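Long-range contacts in eukaryotic translation initiation factor 2A (Schizosaccharomyces pombe, PDB 3WJ9), which probably directs initiator methionyl-tRNA to 40S ribosomal subunits in a codon-dependent manner during the early steps of translating a small number of specific mRNAs: residues I33-N39 with Y51-V57; S82-Y87 with Y132-E136; L88-E92 with R123-N129. Numbering follows the deposited sequence.

All three contacts belong to the beta-propeller part of the factor and are partly buried. Contact 1 lies within a single blade, joining strands 37-42 and 48-53 of one hairpin; its centre is about 22 Å from the centre of the chain, against about 14 Å for contacts 2 and 3. Those two join the blade that runs from strand 76-81 to strand 116-120 to what follows it: contact 2 turn to turn, contact 3 strand to connecting loop, with contact 3 nested in the loop that contact 2 closes. The chemistry follows: backbone hydrogen bonds in contact 1, a carboxylate bonded by a serine hydroxyl and backbone amides in contact 2, indole packing in contact 3. Val-57 touches Leu-88, linking contacts 1 and 3.

Contact 1 of 3, residues I33-N39 with Y51-V57; sequences ISEPARN and YATATQV
A classic beta bulge marks this edge of a propeller blade, where strand 37-42 runs antiparallel to strand 48-53 in a beta hairpin. Arg-38 and Asn-39 both face Ala-52: Arg-38 N donates to Ala-52 O at 2.6 Å, and Asn-39 N reaches the same oxygen weakly at 3.5 Å. Ala-52 N returns a bond to Asn-39 O at 2.8 Å, making Asn-39 and Ala-52 a hydrogen-bonded pair with CA atoms 4.9 Å apart. Arg-38 takes phi/psi of -123/-11, the kink that lets two residues share one partner. The axes of the short segments 37-39 and 51-53 approach to 4.5 Å, their N-to-C directions 124° apart.

Ile-33, which loses the most surface, approaches from the preceding loop with an m,t rotamer. Its CG1 meets the ring edge of Tyr-51, 3.4 Å from CE2, and its CD1 comes 3.4 Å from Thr-53 OG1; a branched aliphatic chain fills this space well. Tyr-51 (chi1 p) extends its flat ring far enough to reach Ile-33, passing Ala-37, whose CB lies 4.2 Å from Tyr-51 CD2; Ile-15 of strand 15-19 also touches the Tyr-51 side chain. Thr-53 presents its CB to Glu-35 CB at 3.5 Å. Its p rotamer turns the hydroxyl back into its own turn, where Thr-53 OG1 donates to Gln-56 O at 3.3 Å and Thr-53 N reaches that same oxygen at 3.1 Å.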
ATOM      1  N   ILE A  33      22.077  11.926  -4.436  1.00 70.28           N
ATOM      2  CA  ILE A  33      23.315  11.786  -3.669  1.00 69.08           C
ATOM      3  C   ILE A  33      24.413  11.161  -4.531  1.00 68.30           C
ATOM      4  O   ILE A  33      24.124  10.535  -5.552  1.00 69.90           O
ATOM      5  CB  ILE A  33      23.109  10.912  -2.394  1.00 73.66           C
ATOM      6  CG1 ILE A  33      21.845  11.316  -1.641  1.00 67.16           C
ATOM      7  CG2 ILE A  33      24.289  11.022  -1.437  1.00 69.09           C
ATOM      8  CD1 ILE A  33      21.575  10.443  -0.431  1.00 69.22           C
ATOM      9  N   SER A  34      25.664  11.361  -4.121  1.00 79.04           N
ATOM     10  CA  SER A  34      26.818  10.669  -4.687  1.00 85.59           C
ATOM     11  C   SER A  34      26.555   9.185  -4.921  1.00 68.58           C
ATOM     12  O   SER A  34      26.784   8.666  -6.014  1.00 73.59           O
ATOM     13  CB  SER A  34      28.027  10.834  -3.764  1.00 84.50           C
ATOM     14  OG  SER A  34      29.134  10.081  -4.226  1.00 78.00           O
ATOM     15  N   GLU A  35      26.071   8.509  -3.885  1.00 64.45           N
ATOM     16  CA  GLU A  35      25.757   7.090  -3.972  1.00 66.80           C
ATOM     17  C   GLU A  35      24.568   6.844  -4.892  1.00 60.34           C
ATOM     18  O   GLU A  35      23.661   7.671  -4.974  1.00 61.26           O
ATOM     19  CB  GLU A  35      25.456   6.522  -2.584  1.00 68.71           C
ATOM     20  CG  GLU A  35      26.496   6.818  -1.525  1.00 74.53           C
ATOM     21  CD  GLU A  35      27.643   5.828  -1.531  1.00 86.57           C
ATOM     22  OE1 GLU A  35      28.261   5.629  -0.465  1.00 81.55           O
ATOM     23  OE2 GLU A  35      27.926   5.246  -2.597  1.00100.24           O
ATOM     24  N   PRO A  36      24.568   5.698  -5.590  1.00 58.55           N
ATOM     25  CA  PRO A  36      23.398   5.306  -6.380  1.00 60.30           C
ATOM     26  C   PRO A  36      22.205   5.020  -5.476  1.00 62.71           C
ATOM     27  O   PRO A  36      22.383   4.449  -4.402  1.00 63.26           O
ATOM     28  CB  PRO A  36      23.869   4.037  -7.098  1.00 50.90           C
ATOM     29  CG  PRO A  36      24.951   3.493  -6.225  1.00 50.21           C
ATOM     30  CD  PRO A  36      25.647   4.698  -5.664  1.00 54.80           C
ATOM     31  N   ALA A  37      21.011   5.423  -5.896  1.00 54.11           N
ATOM     32  CA  ALA A  37      19.814   5.185  -5.099  1.00 43.57           C
ATOM     33  C   ALA A  37      19.412   3.715  -5.164  1.00 53.49           C
ATOM     34  O   ALA A  37      19.630   3.048  -6.176  1.00 56.54           O
ATOM     35  CB  ALA A  37      18.674   6.069  -5.570  1.00 46.44           C
ATOM     36  N   ARG A  38      18.831   3.216  -4.079  1.00 49.83           N
ATOM     37  CA  ARG A  38      18.436   1.814  -3.991  1.00 40.19           C
ATOM     38  C   ARG A  38      16.951   1.672  -3.683  1.00 43.25           C
ATOM     39  O   ARG A  38      16.389   0.580  -3.768  1.00 54.61           O
ATOM     40  CB  ARG A  38      19.256   1.093  -2.921  1.00 60.24           C
ATOM     41  CG  ARG A  38      19.098   1.681  -1.531  1.00 62.05           C
ATOM     42  CD  ARG A  38      19.768   0.809  -0.488  1.00 67.59           C
ATOM     43  NE  ARG A  38      21.218   0.770  -0.645  1.00 79.27           N
ATOM     44  CZ  ARG A  38      22.016  -0.071   0.008  1.00 71.20           C
ATOM     45  NH1 ARG A  38      21.503  -0.948   0.861  1.00 55.76           N
ATOM     46  NH2 ARG A  38      23.324  -0.039  -0.197  1.00 70.10           N
ATOM     47  N   ASN A  39      16.322   2.785  -3.321  1.00 45.15           N
ATOM     48  CA  ASN A  39      14.909   2.795  -2.970  1.00 45.38           C
ATOM     49  C   ASN A  39      14.359   4.216  -3.025  1.00 38.79           C
ATOM     50  O   ASN A  39      15.126   5.179  -3.000  1.00 37.84           O
ATOM     51  CB  ASN A  39      14.705   2.196  -1.578  1.00 40.17           C
ATOM     52  CG  ASN A  39      13.263   1.818  -1.312  1.00 39.09           C
ATOM     53  OD1 ASN A  39      12.472   1.655  -2.241  1.00 52.30           O
ATOM     54  ND2 ASN A  39      12.914   1.670  -0.040  1.00 41.26           N
ATOM     55  N   TYR A  51      14.485   9.133  -0.962  1.00 35.98           N
ATOM     56  CA  TYR A  51      15.177   8.052  -1.647  1.00 40.91           C
ATOM     57  C   TYR A  51      16.363   7.572  -0.827  1.00 48.21           C
ATOM     58  O   TYR A  51      17.013   8.355  -0.133  1.00 42.94           O
ATOM     59  CB  TYR A  51      15.626   8.488  -3.042  1.00 43.96           C
ATOM     60  CG  TYR A  51      16.637   9.608  -3.058  1.00 40.81           C
ATOM     61  CD1 TYR A  51      16.229  10.933  -3.115  1.00 48.97           C
ATOM     62  CD2 TYR A  51      17.999   9.343  -3.032  1.00 45.24           C
ATOM     63  CE1 TYR A  51      17.146  11.961  -3.132  1.00 55.00           C
ATOM     64  CE2 TYR A  51      18.922  10.364  -3.050  1.00 40.41           C
ATOM     65  CZ  TYR A  51      18.491  11.673  -3.099  1.00 55.24           C
ATOM     66  OH  TYR A  51      19.404  12.702  -3.115  1.00 56.25           O
ATOM     67  N   ALA A  52      16.636   6.278  -0.909  1.00 55.49           N
ATOM     68  CA  ALA A  52      17.681   5.676  -0.103  1.00 49.31           C
ATOM     69  C   ALA A  52      18.915   5.357  -0.928  1.00 57.10           C
ATOM     70  O   ALA A  52      18.825   4.788  -2.015  1.00 66.18           O
ATOM     71  CB  ALA A  52      17.163   4.421   0.574  1.00 49.18           C
ATOM     72  N   THR A  53      20.067   5.754  -0.404  1.00 66.07           N
ATOM     73  CA  THR A  53      21.348   5.326  -0.936  1.00 55.13           C
ATOM     74  C   THR A  53      22.071   4.587   0.181  1.00 67.88           C
ATOM     75  O   THR A  53      21.571   4.527   1.305  1.00 79.58           O
ATOM     76  CB  THR A  53      22.193   6.507  -1.443  1.00 51.82           C
ATOM     77  OG1 THR A  53      22.673   7.276  -0.333  1.00 46.73           O
ATOM     78  CG2 THR A  53      21.379   7.395  -2.374  1.00 45.37           C
ATOM     79  N   ALA A  54      23.235   4.023  -0.120  1.00 62.63           N
ATOM     80  CA  ALA A  54      23.987   3.267   0.874  1.00 77.17           C
ATOM     81  C   ALA A  54      24.368   4.126   2.076  1.00 81.35           C
ATOM     82  O   ALA A  54      24.242   3.698   3.222  1.00 82.30           O
ATOM     83  CB  ALA A  54      25.232   2.666   0.245  1.00 86.23           C
ATOM     84  N   THR A  55      24.826   5.344   1.807  1.00 76.37           N
ATOM     85  CA  THR A  55      25.350   6.210   2.854  1.00 68.00           C
ATOM     86  C   THR A  55      24.255   6.917   3.649  1.00 70.40           C
ATOM     87  O   THR A  55      24.294   6.944   4.879  1.00 72.55           O
ATOM     88  CB  THR A  55      26.299   7.275   2.262  1.00 72.10           C
ATOM     89  OG1 THR A  55      27.299   6.633   1.462  1.00 87.35           O
ATOM     90  CG2 THR A  55      26.982   8.066   3.363  1.00 75.60           C
ATOM     91  N   GLN A  56      23.283   7.491   2.944  1.00 71.88           N
ATOM     92  CA  GLN A  56      22.327   8.416   3.550  1.00 56.28           C
ATOM     93  C   GLN A  56      20.892   8.261   3.036  1.00 55.83           C
ATOM     94  O   GLN A  56      20.600   7.393   2.212  1.00 66.32           O
ATOM     95  CB  GLN A  56      22.799   9.856   3.315  1.00 59.55           C
ATOM     96  CG  GLN A  56      24.175  10.171   3.873  1.00 82.03           C
ATOM     97  CD  GLN A  56      24.773  11.459   3.340  1.00 89.25           C
ATOM     98  OE1 GLN A  56      24.100  12.246   2.680  1.00 82.55           O
ATOM     99  NE2 GLN A  56      26.060  11.666   3.607  1.00 92.69           N
ATOM    100  N   VAL A  57      19.996   9.103   3.550  1.00 49.68           N
ATOM    101  CA  VAL A  57      18.622   9.188   3.060  1.00 45.20           C
ATOM    102  C   VAL A  57      18.223  10.656   2.922  1.00 59.38           C
ATOM    103  O   VAL A  57      18.345  11.428   3.873  1.00 50.18           O
ATOM    104  CB  VAL A  57      17.621   8.470   3.992  1.00 45.02           C
ATOM    105  CG1 VAL A  57      16.189   8.754   3.556  1.00 42.51           C
ATOM    106  CG2 VAL A  57      17.882   6.974   4.011  1.00 55.57           C
TER

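Contact 2 of 3, residues S82-Y87 with Y132-E136; sequences SPLGKY and YTCDE
Glu-136 covers the turn of residues 82-87, reaching over it with an extended t,t side chain to place OE2 among its polar groups. OE2 accepts a very short bond from Ser-82 OG (2.4 Å) and further bonds from Leu-84 N (2.7 Å) and Lys-86 N (3.3 Å). A carboxylate suits this spot because one oxygen can serve several donors. Ser-82, with chi1 p, also accepts from Tyr-87 N through OG at 2.8 Å, so its hydroxyl joins the glutamate to the base of the turn.

Both backbones form type I turns, Ser-82 to Gly-85 and Thr-133 to Glu-136. Gly-85 (phi/psi 65/18), the last residue of the first turn, is left-handed, a conformation glycine adopts easily; Glu-136, the last residue of the second, is left-handed too at 60/33.

Beside the polar cluster, Ser-82 CB sits over the face of the Tyr-132 ring, a CH-pi contact 3.8 Å from the centroid. Pro-83 adds a rigid apolar wedge, with CD 3.4 Å from Tyr-132 CB and CG 3.3 Å from Thr-133 O. Nearest CA atoms are 5.9 Å apart, Pro-83 to Cys-134. Joining the turns between the first two strands of successive four-stranded blades is an arrangement in keeping with the beta-propeller fold.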
ATOM      1  N   SER A  82       4.695   8.356   7.419  1.00 39.45           N
ATOM      2  CA  SER A  82       3.480   8.416   8.218  1.00 38.17           C
ATOM      3  C   SER A  82       2.451   9.254   7.449  1.00 41.41           C
ATOM      4  O   SER A  82       2.837  10.079   6.624  1.00 45.84           O
ATOM      5  CB  SER A  82       3.785   9.007   9.595  1.00 47.61           C
ATOM      6  OG  SER A  82       4.314  10.316   9.479  1.00 45.45           O
ATOM      7  N   PRO A  83       1.144   9.040   7.705  1.00 45.79           N
ATOM      8  CA  PRO A  83       0.048   9.633   6.924  1.00 37.03           C
ATOM      9  C   PRO A  83       0.197  11.123   6.614  1.00 44.69           C
ATOM     10  O   PRO A  83      -0.211  11.556   5.536  1.00 48.76           O
ATOM     11  CB  PRO A  83      -1.171   9.399   7.818  1.00 41.14           C
ATOM     12  CG  PRO A  83      -0.857   8.143   8.516  1.00 40.59           C
ATOM     13  CD  PRO A  83       0.622   8.191   8.790  1.00 49.13           C
ATOM     14  N   LEU A  84       0.769  11.890   7.536  1.00 49.73           N
ATOM     15  CA  LEU A  84       0.959  13.320   7.316  1.00 52.39           C
ATOM     16  C   LEU A  84       2.426  13.635   7.027  1.00 48.63           C
ATOM     17  O   LEU A  84       2.827  14.800   6.987  1.00 46.94           O
ATOM     18  CB  LEU A  84       0.466  14.119   8.523  1.00 53.32           C
ATOM     19  CG  LEU A  84      -1.029  14.004   8.834  1.00 58.81           C
ATOM     20  CD1 LEU A  84      -1.376  14.735  10.119  1.00 59.18           C
ATOM     21  CD2 LEU A  84      -1.865  14.536   7.679  1.00 71.12           C
ATOM     22  N   GLY A  85       3.218  12.586   6.831  1.00 44.41           N
ATOM     23  CA  GLY A  85       4.604  12.730   6.426  1.00 36.59           C
ATOM     24  C   GLY A  85       5.501  13.412   7.438  1.00 45.23           C
ATOM     25  O   GLY A  85       6.580  13.888   7.092  1.00 50.83           O
ATOM     26  N   LYS A  86       5.060  13.464   8.690  1.00 46.17           N
ATOM     27  CA  LYS A  86       5.864  14.067   9.746  1.00 44.34           C
ATOM     28  C   LYS A  86       6.831  13.049  10.339  1.00 35.85           C
ATOM     29  O   LYS A  86       7.687  13.393  11.154  1.00 43.94           O
ATOM     30  CB  LYS A  86       4.973  14.650  10.842  1.00 41.82           C
ATOM     31  CG  LYS A  86       4.252  15.927  10.442  1.00 57.38           C
ATOM     32  CD  LYS A  86       3.366  16.432  11.569  1.00 62.56           C
ATOM     33  CE  LYS A  86       2.744  17.774  11.223  1.00 37.49           C
ATOM     34  NZ  LYS A  86       3.777  18.839  11.103  1.00 71.49           N
ATOM     35  N   TYR A  87       6.690  11.794   9.925  1.00 45.77           N
ATOM     36  CA  TYR A  87       7.602  10.746  10.365  1.00 44.18           C
ATOM     37  C   TYR A  87       7.937   9.792   9.223  1.00 44.86           C
ATOM     38  O   TYR A  87       7.092   9.494   8.375  1.00 40.34           O
ATOM     39  CB  TYR A  87       7.007   9.974  11.545  1.00 52.10           C
ATOM     40  CG  TYR A  87       6.643  10.848  12.723  1.00 46.54           C
ATOM     41  CD1 TYR A  87       7.614  11.300  13.607  1.00 45.44           C
ATOM     42  CD2 TYR A  87       5.327  11.226  12.947  1.00 45.14           C
ATOM     43  CE1 TYR A  87       7.283  12.102  14.684  1.00 46.08           C
ATOM     44  CE2 TYR A  87       4.986  12.027  14.020  1.00 47.57           C
ATOM     45  CZ  TYR A  87       5.966  12.463  14.886  1.00 51.59           C
ATOM     46  OH  TYR A  87       5.626  13.260  15.953  1.00 57.22           O
ATOM     47  N   TYR A 132      -0.323   3.657  11.511  1.00 38.68           N
ATOM     48  CA  TYR A 132      -0.719   4.944  12.063  1.00 36.98           C
ATOM     49  C   TYR A 132      -2.210   5.194  11.912  1.00 47.56           C
ATOM     50  O   TYR A 132      -2.880   4.561  11.097  1.00 48.04           O
ATOM     51  CB  TYR A 132       0.045   6.084  11.386  1.00 38.47           C
ATOM     52  CG  TYR A 132       1.524   6.150  11.694  1.00 44.95           C
ATOM     53  CD1 TYR A 132       2.426   5.289  11.079  1.00 41.71           C
ATOM     54  CD2 TYR A 132       2.020   7.086  12.590  1.00 41.23           C
ATOM     55  CE1 TYR A 132       3.778   5.353  11.358  1.00 47.23           C
ATOM     56  CE2 TYR A 132       3.372   7.157  12.875  1.00 40.51           C
ATOM     57  CZ  TYR A 132       4.246   6.289  12.256  1.00 48.71           C
ATOM     58  OH  TYR A 132       5.591   6.356  12.537  1.00 42.96           O
ATOM     59  N   THR A 133      -2.719   6.125  12.709  1.00 47.17           N
ATOM     60  CA  THR A 133      -4.055   6.660  12.506  1.00 41.33           C
ATOM     61  C   THR A 133      -3.957   7.743  11.438  1.00 41.02           C
ATOM     62  O   THR A 133      -2.861   8.204  11.127  1.00 48.14           O
ATOM     63  CB  THR A 133      -4.645   7.232  13.805  1.00 48.06           C
ATOM     64  OG1 THR A 133      -3.776   8.248  14.321  1.00 55.41           O
ATOM     65  CG2 THR A 133      -4.791   6.133  14.843  1.00 55.31           C
ATOM     66  N   CYS A 134      -5.088   8.143  10.870  1.00 45.04           N
ATOM     67  CA  CYS A 134      -5.079   9.135   9.796  1.00 52.40           C
ATOM     68  C   CYS A 134      -4.667  10.520  10.282  1.00 54.77           C
ATOM     69  O   CYS A 134      -4.078  11.296   9.529  1.00 59.60           O
ATOM     70  CB  CYS A 134      -6.449   9.208   9.121  1.00 60.20           C
ATOM     71  SG  CYS A 134      -6.710   7.939   7.868  1.00 82.03           S
ATOM     72  N   ASP A 135      -4.973  10.832  11.537  1.00 59.24           N
ATOM     73  CA  ASP A 135      -4.555  12.106  12.115  1.00 57.91           C
ATOM     74  C   ASP A 135      -3.108  12.050  12.594  1.00 52.17           C
ATOM     75  O   ASP A 135      -2.587  13.032  13.125  1.00 46.85           O
ATOM     76  CB  ASP A 135      -5.480  12.519  13.267  1.00 54.35           C
ATOM     77  CG  ASP A 135      -5.630  11.439  14.327  1.00 55.38           C
ATOM     78  OD1 ASP A 135      -4.683  10.657  14.549  1.00 53.58           O
ATOM     79  OD2 ASP A 135      -6.708  11.384  14.952  1.00 71.29           O
ATOM     80  N   GLU A 136      -2.482  10.887  12.415  1.00 58.25           N
ATOM     81  CA  GLU A 136      -1.073  10.688  12.743  1.00 55.95           C
ATOM     82  C   GLU A 136      -0.799  10.943  14.227  1.00 56.48           C
ATOM     83  O   GLU A 136       0.276  11.417  14.593  1.00 55.75           O
ATOM     84  CB  GLU A 136      -0.198  11.601  11.880  1.00 56.18           C
ATOM     85  CG  GLU A 136       1.203  11.091  11.597  1.00 59.19           C
ATOM     86  CD  GLU A 136       2.006  12.090  10.791  1.00 59.74           C
ATOM     87  OE1 GLU A 136       2.170  13.232  11.266  1.00 58.82           O
ATOM     88  OE2 GLU A 136       2.457  11.751   9.679  1.00 57.88           O
TER

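Contact 3 of 3, residues L88-E92 with R123-N129; sequences LSTWE and RNQTGWN
Aromatic packing dominates, with Trp-91 and Trp-128 burying the most surface. Trp-91 CB lies over the face of the Trp-128 six-membered ring, a CH-pi contact 4.0 Å from the centroid. With chi1 t in Trp-91 and p in Trp-128, the five-membered rings meet obliquely, centroids 5.5 Å apart and planes at 76°. Broad indoles suit a gap where the backbones stay well apart: the CA atoms of Trp-91 and Trp-128 are 7.3 Å from each other. The Gln-125 amide lies over one face of the Trp-91 ring.

Two hydrogen bonds frame this packing. Ser-89, a small side chain suited to its buried place, donates through OG to Asn-129 OD1 at 2.9 Å; Trp-91 NE1 gives a weak bond to Asn-124 O at 2.8 Å.

As for the backbone, residues 88-92 are extended, and the loop makes a type II turn from Gln-125 to Trp-128, with Gly-127 at positive phi (63/39). Leading from one blade's last strand to the next blade's first, the loop packs against the second strand of the blade it leaves, as in a beta-propeller.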
ATOM      1  N   LEU A  88       9.180   9.321   9.208  1.00 46.29           N
ATOM      2  CA  LEU A  88       9.650   8.399   8.184  1.00 35.27           C
ATOM      3  C   LEU A  88      10.395   7.240   8.839  1.00 39.09           C
ATOM      4  O   LEU A  88      11.306   7.453   9.635  1.00 42.43           O
ATOM      5  CB  LEU A  88      10.551   9.125   7.179  1.00 43.09           C
ATOM      6  CG  LEU A  88      11.155   8.316   6.026  1.00 33.74           C
ATOM      7  CD1 LEU A  88      10.122   8.066   4.939  1.00 36.30           C
ATOM      8  CD2 LEU A  88      12.371   9.022   5.450  1.00 38.19           C
ATOM      9  N   SER A  89       9.996   6.016   8.508  1.00 41.24           N
ATOM     10  CA  SER A  89      10.613   4.825   9.086  1.00 38.56           C
ATOM     11  C   SER A  89      11.579   4.165   8.105  1.00 49.28           C
ATOM     12  O   SER A  89      11.321   4.122   6.903  1.00 50.47           O
ATOM     13  CB  SER A  89       9.538   3.825   9.525  1.00 43.80           C
ATOM     14  OG  SER A  89       8.683   4.390  10.505  1.00 50.17           O
ATOM     15  N   THR A  90      12.691   3.653   8.627  1.00 53.68           N
ATOM     16  CA  THR A  90      13.728   3.052   7.791  1.00 40.20           C
ATOM     17  C   THR A  90      14.125   1.656   8.263  1.00 46.53           C
ATOM     18  O   THR A  90      14.723   1.506   9.321  1.00 45.11           O
ATOM     19  CB  THR A  90      14.999   3.929   7.757  1.00 47.70           C
ATOM     20  OG1 THR A  90      15.530   4.054   9.082  1.00 48.69           O
ATOM     21  CG2 THR A  90      14.689   5.311   7.206  1.00 41.68           C
ATOM     22  N   TRP A  91      13.805   0.641   7.464  1.00 47.98           N
ATOM     23  CA  TRP A  91      14.210  -0.734   7.758  1.00 46.84           C
ATOM     24  C   TRP A  91      15.630  -0.993   7.264  1.00 52.40           C
ATOM     25  O   TRP A  91      15.918  -0.848   6.076  1.00 63.20           O
ATOM     26  CB  TRP A  91      13.244  -1.738   7.109  1.00 54.69           C
ATOM     27  CG  TRP A  91      13.509  -3.199   7.452  1.00 63.10           C
ATOM     28  CD1 TRP A  91      12.877  -3.938   8.401  1.00 60.16           C
ATOM     29  CD2 TRP A  91      14.451  -4.082   6.826  1.00 58.83           C
ATOM     30  NE1 TRP A  91      13.372  -5.216   8.426  1.00 69.47           N
ATOM     31  CE2 TRP A  91      14.340  -5.333   7.464  1.00 69.19           C
ATOM     32  CE3 TRP A  91      15.382  -3.936   5.796  1.00 60.50           C
ATOM     33  CZ2 TRP A  91      15.122  -6.429   7.106  1.00 64.84           C
ATOM     34  CZ3 TRP A  91      16.160  -5.028   5.440  1.00 68.47           C
ATOM     35  CH2 TRP A  91      16.023  -6.258   6.093  1.00 61.83           C
ATOM     36  N   GLU A  92      16.518  -1.365   8.180  1.00 58.28           N
ATOM     37  CA  GLU A  92      17.847  -1.836   7.805  1.00 56.48           C
ATOM     38  C   GLU A  92      17.894  -3.349   7.967  1.00 61.60           C
ATOM     39  O   GLU A  92      16.988  -3.939   8.554  1.00 74.04           O
ATOM     40  CB  GLU A  92      18.932  -1.178   8.661  1.00 55.52           C
ATOM     41  CG  GLU A  92      18.953   0.339   8.608  1.00 64.33           C
ATOM     42  CD  GLU A  92      20.043   0.932   9.483  1.00 68.33           C
ATOM     43  OE1 GLU A  92      20.165   2.174   9.524  1.00 53.32           O
ATOM     44  OE2 GLU A  92      20.778   0.156  10.128  1.00 77.09           O
ATOM     45  N   ARG A 123      13.408  -8.456  12.813  1.00 81.64           N
ATOM     46  CA  ARG A 123      14.066  -9.303  11.824  1.00 89.19           C
ATOM     47  C   ARG A 123      13.244  -9.487  10.550  1.00 84.89           C
ATOM     48  O   ARG A 123      13.789  -9.764   9.484  1.00 95.07           O
ATOM     49  CB  ARG A 123      14.421 -10.660  12.436  1.00111.43           C
ATOM     50  CG  ARG A 123      15.261 -10.562  13.698  1.00113.47           C
ATOM     51  CD  ARG A 123      16.113 -11.804  13.897  1.00122.83           C
ATOM     52  NE  ARG A 123      17.533 -11.483  14.000  1.00121.42           N
ATOM     53  CZ  ARG A 123      18.483 -12.059  13.272  1.00109.02           C
ATOM     54  NH1 ARG A 123      18.166 -12.992  12.385  1.00112.64           N
ATOM     55  NH2 ARG A 123      19.750 -11.704  13.430  1.00100.73           N
ATOM     56  N   ASN A 124      11.930  -9.330  10.670  1.00 70.73           N
ATOM     57  CA  ASN A 124      11.020  -9.473   9.536  1.00 83.52           C
ATOM     58  C   ASN A 124      11.058  -8.291   8.572  1.00 81.99           C
ATOM     59  O   ASN A 124      11.381  -7.174   8.971  1.00 81.09           O
ATOM     60  CB  ASN A 124       9.589  -9.704  10.026  1.00 73.09           C
ATOM     61  CG  ASN A 124       9.055  -8.537  10.832  1.00 76.20           C
ATOM     62  OD1 ASN A 124       9.590  -7.432  10.773  1.00 78.64           O
ATOM     63  ND2 ASN A 124       7.992  -8.777  11.590  1.00 70.24           N
ATOM     64  N   GLN A 125      10.723  -8.530   7.306  1.00 82.17           N
ATOM     65  CA  GLN A 125      10.554  -7.428   6.384  1.00 68.55           C
ATOM     66  C   GLN A 125       9.063  -7.183   6.207  1.00 68.45           C
ATOM     67  O   GLN A 125       8.630  -6.069   5.923  1.00 70.13           O
ATOM     68  CB  GLN A 125      11.236  -7.711   5.051  1.00 59.79           C
ATOM     69  CG  GLN A 125      12.716  -7.965   5.160  1.00 62.30           C
ATOM     70  CD  GLN A 125      13.471  -7.355   4.011  1.00 61.93           C
ATOM     71  OE1 GLN A 125      13.007  -6.397   3.395  1.00 72.43           O
ATOM     72  NE2 GLN A 125      14.642  -7.898   3.712  1.00 71.32           N
ATOM     73  N   THR A 126       8.285  -8.245   6.380  1.00 59.51           N
ATOM     74  CA  THR A 126       6.831  -8.181   6.284  1.00 53.20           C
ATOM     75  C   THR A 126       6.226  -7.562   7.542  1.00 54.76           C
ATOM     76  O   THR A 126       6.497  -8.020   8.653  1.00 80.23           O
ATOM     77  CB  THR A 126       6.233  -9.581   6.067  1.00 57.26           C
ATOM     78  OG1 THR A 126       6.615 -10.431   7.155  1.00 87.18           O
ATOM     79  CG2 THR A 126       6.759 -10.178   4.771  1.00 60.43           C
ATOM     80  N   GLY A 127       5.412  -6.525   7.364  1.00 58.28           N
ATOM     81  CA  GLY A 127       4.808  -5.828   8.487  1.00 57.18           C
ATOM     82  C   GLY A 127       5.847  -5.181   9.380  1.00 58.97           C
ATOM     83  O   GLY A 127       5.721  -5.180  10.603  1.00 64.27           O
ATOM     84  N   TRP A 128       6.881  -4.627   8.759  1.00 50.61           N
ATOM     85  CA  TRP A 128       7.999  -4.050   9.493  1.00 41.76           C
ATOM     86  C   TRP A 128       7.628  -2.721  10.151  1.00 47.80           C
ATOM     87  O   TRP A 128       7.934  -2.494  11.320  1.00 59.03           O
ATOM     88  CB  TRP A 128       9.200  -3.861   8.557  1.00 51.83           C
ATOM     89  CG  TRP A 128       8.971  -2.845   7.479  1.00 68.49           C
ATOM     90  CD1 TRP A 128       8.318  -3.037   6.300  1.00 69.10           C
ATOM     91  CD2 TRP A 128       9.388  -1.478   7.488  1.00 65.79           C
ATOM     92  NE1 TRP A 128       8.303  -1.875   5.572  1.00 63.25           N
ATOM     93  CE2 TRP A 128       8.957  -0.895   6.284  1.00 54.34           C
ATOM     94  CE3 TRP A 128      10.087  -0.679   8.402  1.00 62.44           C
ATOM     95  CZ2 TRP A 128       9.197   0.435   5.960  1.00 47.22           C
ATOM     96  CZ3 TRP A 128      10.328   0.644   8.086  1.00 54.43           C
ATOM     97  CH2 TRP A 128       9.884   1.189   6.875  1.00 48.71           C
ATOM     98  N   ASN A 129       6.944  -1.858   9.407  1.00 57.29           N
ATOM     99  CA  ASN A 129       6.698  -0.490   9.850  1.00 50.19           C
ATOM    100  C   ASN A 129       5.612  -0.383  10.912  1.00 48.86           C
ATOM    101  O   ASN A 129       4.803  -1.294  11.086  1.00 47.06           O
ATOM    102  CB  ASN A 129       6.326   0.389   8.652  1.00 53.51           C
ATOM    103  CG  ASN A 129       6.567   1.865   8.910  1.00 55.69           C
ATOM    104  OD1 ASN A 129       6.652   2.302  10.057  1.00 57.21           O
ATOM    105  ND2 ASN A 129       6.673   2.642   7.839  1.00 47.58           N
TER